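ESSB (PDB 2YNQ) is an integral membrane component of a bacterial type VII (Ess) secretion system, represented here by its extracellular domain, and probably takes part in exporting WXG100-type proteins. Local coordinates at residues Q14-F19 / Y41-E46; E46-Y51 / Y80-G85. One frame throughout, in Å; residues are numbered along the deposited sequence.

Contact 1. Residues Q14-F19 / Y41-E46; sequences QSTELF and YVIQYE
Ser15 and Thr16 meet the carboxylate of Glu46, one hydroxyl at each oxygen. Thr16 OG1 lies 2.7 Å from Glu46 OE2, and Ser15 OG lies 3.0 Å from Glu46 OE1. Both hydroxyls are also hydrogen-bonded to Tyr12 O of their own helix. With chi1 at 71°, Ser15 holds OG between its backbone N and carbonyl carbon, which places it where it meets Glu46 OE1. Glu46 continues extended beyond CG (chi2 173°), which carries CD away from its own helix to the two hydroxyls. Beside this polar group, the Ile43 methyl CD1 comes within 3.9 Å of Thr16 OG1.

The aliphatic part of Glu46 is covered by Phe19, whose ring plane is almost parallel to that of the carboxylate. Glu46 CG lies over one ring face, 3.7 Å from Phe19 CD2, while Glu46 CA makes a CH-pi contact 4.1 Å from the Phe19 ring centroid. Tyr45 meets the far end of the same ring obliquely, with its CE2 3.8 Å from Phe19 CE2.

The local axes stay 10.3 Å apart and cross at 46°, so side chains span most of the gap between helix 7-19 and helix 41-53, the Glu46 backbone joining in against the Phe19 ring. Ser15 and Leu18 also touch helix 24-31, and Tyr45 reaches Met78 of helix 75-85, which places this contact where helices 7-19, 24-31 and 41-53 come together in the all-helical extracellular domain, with helix 75-85 beyond.

Contact 2. Residues E46-Y51 / Y80-G85; sequences ELASSY and YWIYIG
The Tyr51 ring packs on the backbone of Ile82 and Gly85, where helix 41-53 crosses helix 75-85 in a helix-helix packing of this all-alpha domain. The local axes approach to 8.3 Å at an angle of 54°. No hydrogen bond spans the interface.

Packing is tightest at the Gly85 end, although Gly85 itself is partly exposed. Tyr51 CD1 comes to 3.4 Å from Gly85 CA, an approach made possible by the absence of a side chain on the glycine. A chi1 of -80° sets Tyr51 CG anti to its carbonyl carbon, on the side of the backbone N. Farther along the ring, CD2 lies 3.7 Å from Ile82 CA, and Ile82 O sits over one ring face, displaced toward the rim.

Ile82 supplies the apolar side chain that reaches back across the contact. Its CG1 packs 3.8 Å from Ala48 CB, while its CG2 meets Leu47 CD2 at 4.0 Å, the two side chains crossing at about a right angle. Leu47 and Tyr51 also touch Ile28 of helix 24-31, extending this apolar layer to a third helix.

The Trp81 side is looser, yet it is buried. Trp81 CB is 4.5 Å from Ala48 O, and its indole leads away from helix 41-53 toward Leu104 of helix 102-118, with a bound sodium ion about 7 Å from the side chain. Tyr80 turns a rim atom to the indole, CE2 lying 3.6 Å above its centre. At the edge of that indole, NE1 is hydrogen-bonded to Ser66 O, the carbonyl of the residue between the sodium ligands Val65 and Asn67.

Helix 41-53 serves both contacts, presenting successive turns to helix 7-19 in contact 1 and to helix 75-85 in contact 2. Glu46 belongs to both segments but makes its cross-helix contacts in contact 1 alone. Contact 1 is peripheral, its centre about 17 Å from the centre of the chain, and combines polar groups with aromatic packing; contact 2 is central, its own centre about 6 Å from that point, with closer axes and no cross-helix hydrogen bond. Buried areas are nevertheless similar, 288 and 295 Å². The two meet through packing: Phe19 CD1 lies 3.6 Å from Ser50 OG, and Gln44 O lies 3.8 Å from Ile82 CD1.

Contact 1. Residues Q14-F19 / Y41-E46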
loop_
_atom_site.group_PDB
_atom_site.type_symbol
_atom_site.label_atom_id
_atom_site.label_comp_id
_atom_site.label_asym_id
_atom_site.label_seq_id
_atom_site.Cartn_x
_atom_site.Cartn_y
_atom_site.Cartn_z
ATOM N N GLN D 14 -12.358 -12.587 21.718
ATOM C CA GLN D 14 -10.994 -12.865 21.290
ATOM C C GLN D 14 -10.354 -11.721 20.479
ATOM O O GLN D 14 -9.194 -11.376 20.707
ATOM C CB GLN D 14 -10.937 -14.198 20.548
ATOM C CG GLN D 14 -9.560 -14.586 20.048
ATOM C CD GLN D 14 -9.580 -15.941 19.325
ATOM O OE1 GLN D 14 -10.230 -16.899 19.793
ATOM N NE2 GLN D 14 -8.887 -16.023 18.173
ATOM N N SER D 15 -11.109 -11.110 19.569
ATOM C CA SER D 15 -10.563 -10.000 18.791
ATOM C C SER D 15 -10.344 -8.760 19.651
ATOM O O SER D 15 -9.434 -7.971 19.374
ATOM C CB SER D 15 -11.421 -9.673 17.559
ATOM O OG SER D 15 -12.639 -9.069 17.914
ATOM N N THR D 16 -11.178 -8.597 20.680
ATOM C CA THR D 16 -11.038 -7.502 21.597
ATOM C C THR D 16 -9.734 -7.692 22.359
ATOM O O THR D 16 -8.935 -6.757 22.465
ATOM C CB THR D 16 -12.230 -7.429 22.547
ATOM O OG1 THR D 16 -13.382 -7.044 21.798
ATOM C CG2 THR D 16 -11.997 -6.405 23.657
ATOM N N GLU D 17 -9.494 -8.905 22.852
ATOM C CA GLU D 17 -8.267 -9.186 23.571
ATOM C C GLU D 17 -7.012 -8.910 22.724
ATOM O O GLU D 17 -5.991 -8.449 23.235
ATOM C CB GLU D 17 -8.280 -10.624 24.108
ATOM C CG GLU D 17 -6.963 -11.079 24.722
ATOM C CD GLU D 17 -7.061 -12.411 25.473
ATOM O OE1 GLU D 17 -8.185 -12.939 25.670
ATOM O OE2 GLU D 17 -6.004 -12.924 25.883
ATOM N N LEU D 18 -7.084 -9.217 21.434
ATOM C CA LEU D 18 -5.929 -9.039 20.548
ATOM C C LEU D 18 -5.785 -7.574 20.163
ATOM O O LEU D 18 -4.675 -7.039 20.167
ATOM C CB LEU D 18 -6.036 -9.927 19.313
ATOM C CG LEU D 18 -6.030 -11.433 19.598
ATOM C CD1 LEU D 18 -6.697 -12.114 18.423
ATOM C CD2 LEU D 18 -4.618 -11.998 19.845
ATOM N N PHE D 19 -6.911 -6.918 19.909
ATOM C CA PHE D 19 -6.887 -5.513 19.538
ATOM C C PHE D 19 -6.327 -4.607 20.615
ATOM O O PHE D 19 -5.515 -3.708 20.331
ATOM C CB PHE D 19 -8.265 -5.019 19.137
ATOM C CG PHE D 19 -8.258 -3.606 18.666
ATOM C CD1 PHE D 19 -7.759 -3.291 17.389
ATOM C CD2 PHE D 19 -8.726 -2.583 19.497
ATOM C CE1 PHE D 19 -7.725 -1.986 16.953
ATOM C CE2 PHE D 19 -8.689 -1.262 19.070
ATOM C CZ PHE D 19 -8.194 -0.957 17.790
ATOM N N TYR D 41 -20.751 -2.293 16.384
ATOM C CA TYR D 41 -19.978 -1.127 16.001
ATOM C C TYR D 41 -18.555 -1.127 16.584
ATOM O O TYR D 41 -17.583 -0.856 15.873
ATOM C CB TYR D 41 -20.788 0.127 16.357
ATOM C CG TYR D 41 -20.103 1.440 16.071
ATOM C CD1 TYR D 41 -19.932 1.894 14.759
ATOM C CD2 TYR D 41 -19.633 2.236 17.111
ATOM C CE1 TYR D 41 -19.308 3.101 14.501
ATOM C CE2 TYR D 41 -19.008 3.447 16.853
ATOM C CZ TYR D 41 -18.845 3.870 15.553
ATOM O OH TYR D 41 -18.224 5.069 15.308
ATOM N N VAL D 42 -18.400 -1.503 17.850
ATOM C CA VAL D 42 -17.064 -1.581 18.432
ATOM C C VAL D 42 -16.204 -2.630 17.713
ATOM O O VAL D 42 -14.989 -2.462 17.596
ATOM C CB VAL D 42 -17.113 -1.822 19.980
ATOM C CG1 VAL D 42 -17.773 -3.162 20.343
ATOM C CG2 VAL D 42 -15.718 -1.697 20.620
ATOM N N ILE D 43 -16.821 -3.709 17.225
ATOM C CA ILE D 43 -16.065 -4.764 16.551
ATOM C C ILE D 43 -15.707 -4.308 15.121
ATOM O O ILE D 43 -14.575 -4.484 14.670
ATOM C CB ILE D 43 -16.819 -6.130 16.566
ATOM C CG1 ILE D 43 -17.186 -6.567 18.007
ATOM C CG2 ILE D 43 -16.052 -7.196 15.801
ATOM C CD1 ILE D 43 -16.025 -6.711 19.006
ATOM N N GLN D 44 -16.659 -3.686 14.428
ATOM C CA GLN D 44 -16.331 -3.007 13.187
ATOM C C GLN D 44 -15.125 -2.068 13.371
ATOM O O GLN D 44 -14.245 -2.011 12.508
ATOM C CB GLN D 44 -17.541 -2.235 12.651
ATOM C CG GLN D 44 -18.694 -3.109 12.165
ATOM C CD GLN D 44 -19.915 -2.278 11.829
ATOM O OE1 GLN D 44 -20.121 -1.209 12.407
ATOM N NE2 GLN D 44 -20.737 -2.763 10.901
ATOM N N TYR D 45 -15.091 -1.355 14.503
ATOM C CA TYR D 45 -14.010 -0.425 14.832
ATOM C C TYR D 45 -12.677 -1.138 14.938
ATOM O O TYR D 45 -11.673 -0.678 14.377
ATOM C CB TYR D 45 -14.299 0.307 16.154
ATOM C CG TYR D 45 -13.115 1.086 16.692
ATOM C CD1 TYR D 45 -12.673 2.236 16.048
ATOM C CD2 TYR D 45 -12.424 0.662 17.837
ATOM C CE1 TYR D 45 -11.569 2.949 16.528
ATOM C CE2 TYR D 45 -11.319 1.366 18.331
ATOM C CZ TYR D 45 -10.892 2.516 17.674
ATOM O OH TYR D 45 -9.796 3.252 18.125
ATOM N N GLU D 46 -12.671 -2.256 15.669
ATOM C CA GLU D 46 -11.473 -3.058 15.865
ATOM C C GLU D 46 -10.927 -3.564 14.534
ATOM O O GLU D 46 -9.717 -3.446 14.272
ATOM C CB GLU D 46 -11.732 -4.249 16.808
ATOM C CG GLU D 46 -12.012 -3.867 18.270
ATOM C CD GLU D 46 -12.431 -5.072 19.155
ATOM O OE1 GLU D 46 -12.281 -6.248 18.750
ATOM O OE2 GLU D 46 -12.919 -4.843 20.283
#

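Contact 2. Residues E46-Y51 / Y80-G85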
loop_
_atom_site.group_PDB
_atom_site.type_symbol
_atom_site.label_atom_id
_atom_site.label_comp_id
_atom_site.label_asym_id
_atom_site.label_seq_id
_atom_site.Cartn_x
_atom_site.Cartn_y
_atom_site.Cartn_z
ATOM N N GLU D 46 -12.671 -2.256 15.669
ATOM C CA GLU D 46 -11.473 -3.058 15.865
ATOM C C GLU D 46 -10.927 -3.564 14.534
ATOM O O GLU D 46 -9.717 -3.446 14.272
ATOM C CB GLU D 46 -11.732 -4.249 16.808
ATOM C CG GLU D 46 -12.012 -3.867 18.270
ATOM C CD GLU D 46 -12.431 -5.072 19.155
ATOM O OE1 GLU D 46 -12.281 -6.248 18.750
ATOM O OE2 GLU D 46 -12.919 -4.843 20.283
ATOM N N LEU D 47 -11.808 -4.136 13.711
ATOM C CA LEU D 47 -11.421 -4.727 12.430
ATOM C C LEU D 47 -10.922 -3.654 11.457
ATOM O O LEU D 47 -9.837 -3.763 10.886
ATOM C CB LEU D 47 -12.596 -5.497 11.821
ATOM C CG LEU D 47 -12.282 -6.391 10.612
ATOM C CD1 LEU D 47 -11.051 -7.298 10.874
ATOM C CD2 LEU D 47 -13.512 -7.230 10.189
ATOM N N ALA D 48 -11.698 -2.584 11.341
ATOM C CA ALA D 48 -11.392 -1.522 10.419
ATOM C C ALA D 48 -10.100 -0.863 10.830
ATOM O O ALA D 48 -9.255 -0.583 9.973
ATOM C CB ALA D 48 -12.532 -0.523 10.339
ATOM N N SER D 49 -9.907 -0.655 12.130
ATOM C CA SER D 49 -8.645 -0.063 12.578
ATOM C C SER D 49 -7.545 -0.995 12.210
ATOM O O SER D 49 -6.509 -0.557 11.721
ATOM C CB SER D 49 -8.580 0.225 14.086
ATOM O OG SER D 49 -9.645 1.059 14.482
ATOM N N SER D 50 -7.777 -2.288 12.403
ATOM C CA SER D 50 -6.718 -3.252 12.163
ATOM C C SER D 50 -6.342 -3.263 10.681
ATOM O O SER D 50 -5.153 -3.275 10.356
ATOM C CB SER D 50 -7.095 -4.639 12.659
ATOM O OG SER D 50 -7.254 -4.627 14.067
ATOM N N TYR D 51 -7.333 -3.218 9.789
ATOM C CA TYR D 51 -7.018 -3.153 8.369
ATOM C C TYR D 51 -6.325 -1.860 8.013
ATOM O O TYR D 51 -5.292 -1.863 7.325
ATOM C CB TYR D 51 -8.261 -3.340 7.500
ATOM C CG TYR D 51 -8.689 -4.776 7.341
ATOM C CD1 TYR D 51 -7.855 -5.717 6.727
ATOM C CD2 TYR D 51 -9.926 -5.193 7.800
ATOM C CE1 TYR D 51 -8.266 -7.053 6.554
ATOM C CE2 TYR D 51 -10.349 -6.506 7.644
ATOM C CZ TYR D 51 -9.521 -7.430 7.025
ATOM O OH TYR D 51 -9.975 -8.721 6.890
ATOM N N TYR D 80 -15.840 0.512 4.303
ATOM C CA TYR D 80 -14.923 0.796 3.207
ATOM C C TYR D 80 -13.554 0.161 3.468
ATOM O O TYR D 80 -13.052 -0.596 2.639
ATOM C CB TYR D 80 -14.753 2.293 3.014
ATOM C CG TYR D 80 -13.687 2.613 2.000
ATOM C CD1 TYR D 80 -14.005 2.728 0.656
ATOM C CD2 TYR D 80 -12.348 2.792 2.380
ATOM C CE1 TYR D 80 -13.021 3.015 -0.298
ATOM C CE2 TYR D 80 -11.361 3.084 1.435
ATOM C CZ TYR D 80 -11.710 3.188 0.094
ATOM O OH TYR D 80 -10.771 3.473 -0.880
ATOM N N TRP D 81 -12.959 0.462 4.622
ATOM C CA TRP D 81 -11.610 -0.016 4.901
ATOM C C TRP D 81 -11.539 -1.517 5.107
ATOM O O TRP D 81 -10.536 -2.152 4.753
ATOM C CB TRP D 81 -10.979 0.760 6.068
ATOM C CG TRP D 81 -10.589 2.142 5.603
ATOM C CD1 TRP D 81 -11.197 3.325 5.922
ATOM C CD2 TRP D 81 -9.540 2.464 4.665
ATOM N NE1 TRP D 81 -10.579 4.365 5.254
ATOM C CE2 TRP D 81 -9.549 3.862 4.493
ATOM C CE3 TRP D 81 -8.586 1.703 3.971
ATOM C CZ2 TRP D 81 -8.646 4.521 3.643
ATOM C CZ3 TRP D 81 -7.687 2.355 3.128
ATOM C CH2 TRP D 81 -7.725 3.752 2.973
ATOM N N ILE D 82 -12.605 -2.094 5.655
ATOM C CA ILE D 82 -12.648 -3.523 5.838
ATOM C C ILE D 82 -12.677 -4.211 4.464
ATOM O O ILE D 82 -11.959 -5.206 4.238
ATOM C CB ILE D 82 -13.853 -3.959 6.711
ATOM C CG1 ILE D 82 -13.668 -3.489 8.164
ATOM C CG2 ILE D 82 -14.050 -5.481 6.618
ATOM C CD1 ILE D 82 -14.949 -3.561 9.065
ATOM N N TYR D 83 -13.474 -3.685 3.538
ATOM C CA TYR D 83 -13.494 -4.280 2.186
ATOM C C TYR D 83 -12.212 -4.055 1.422
ATOM O O TYR D 83 -11.771 -4.936 0.660
ATOM C CB TYR D 83 -14.637 -3.758 1.328
ATOM C CG TYR D 83 -16.012 -4.001 1.872
ATOM C CD1 TYR D 83 -16.378 -5.233 2.422
ATOM C CD2 TYR D 83 -16.974 -2.995 1.791
ATOM C CE1 TYR D 83 -17.677 -5.433 2.918
ATOM C CE2 TYR D 83 -18.255 -3.182 2.263
ATOM C CZ TYR D 83 -18.600 -4.402 2.830
ATOM O OH TYR D 83 -19.899 -4.548 3.276
ATOM N N ILE D 84 -11.632 -2.868 1.569
ATOM C CA ILE D 84 -10.309 -2.650 1.004
ATOM C C ILE D 84 -9.390 -3.716 1.579
ATOM O O ILE D 84 -8.686 -4.385 0.830
ATOM C CB ILE D 84 -9.720 -1.264 1.320
ATOM C CG1 ILE D 84 -10.432 -0.161 0.521
ATOM C CG2 ILE D 84 -8.229 -1.274 1.046
ATOM C CD1 ILE D 84 -10.160 -0.147 -1.034
ATOM N N GLY D 85 -9.419 -3.904 2.902
ATOM C CA GLY D 85 -8.536 -4.893 3.545
ATOM C C GLY D 85 -8.759 -6.320 3.051
ATOM O O GLY D 85 -7.826 -7.105 2.975
#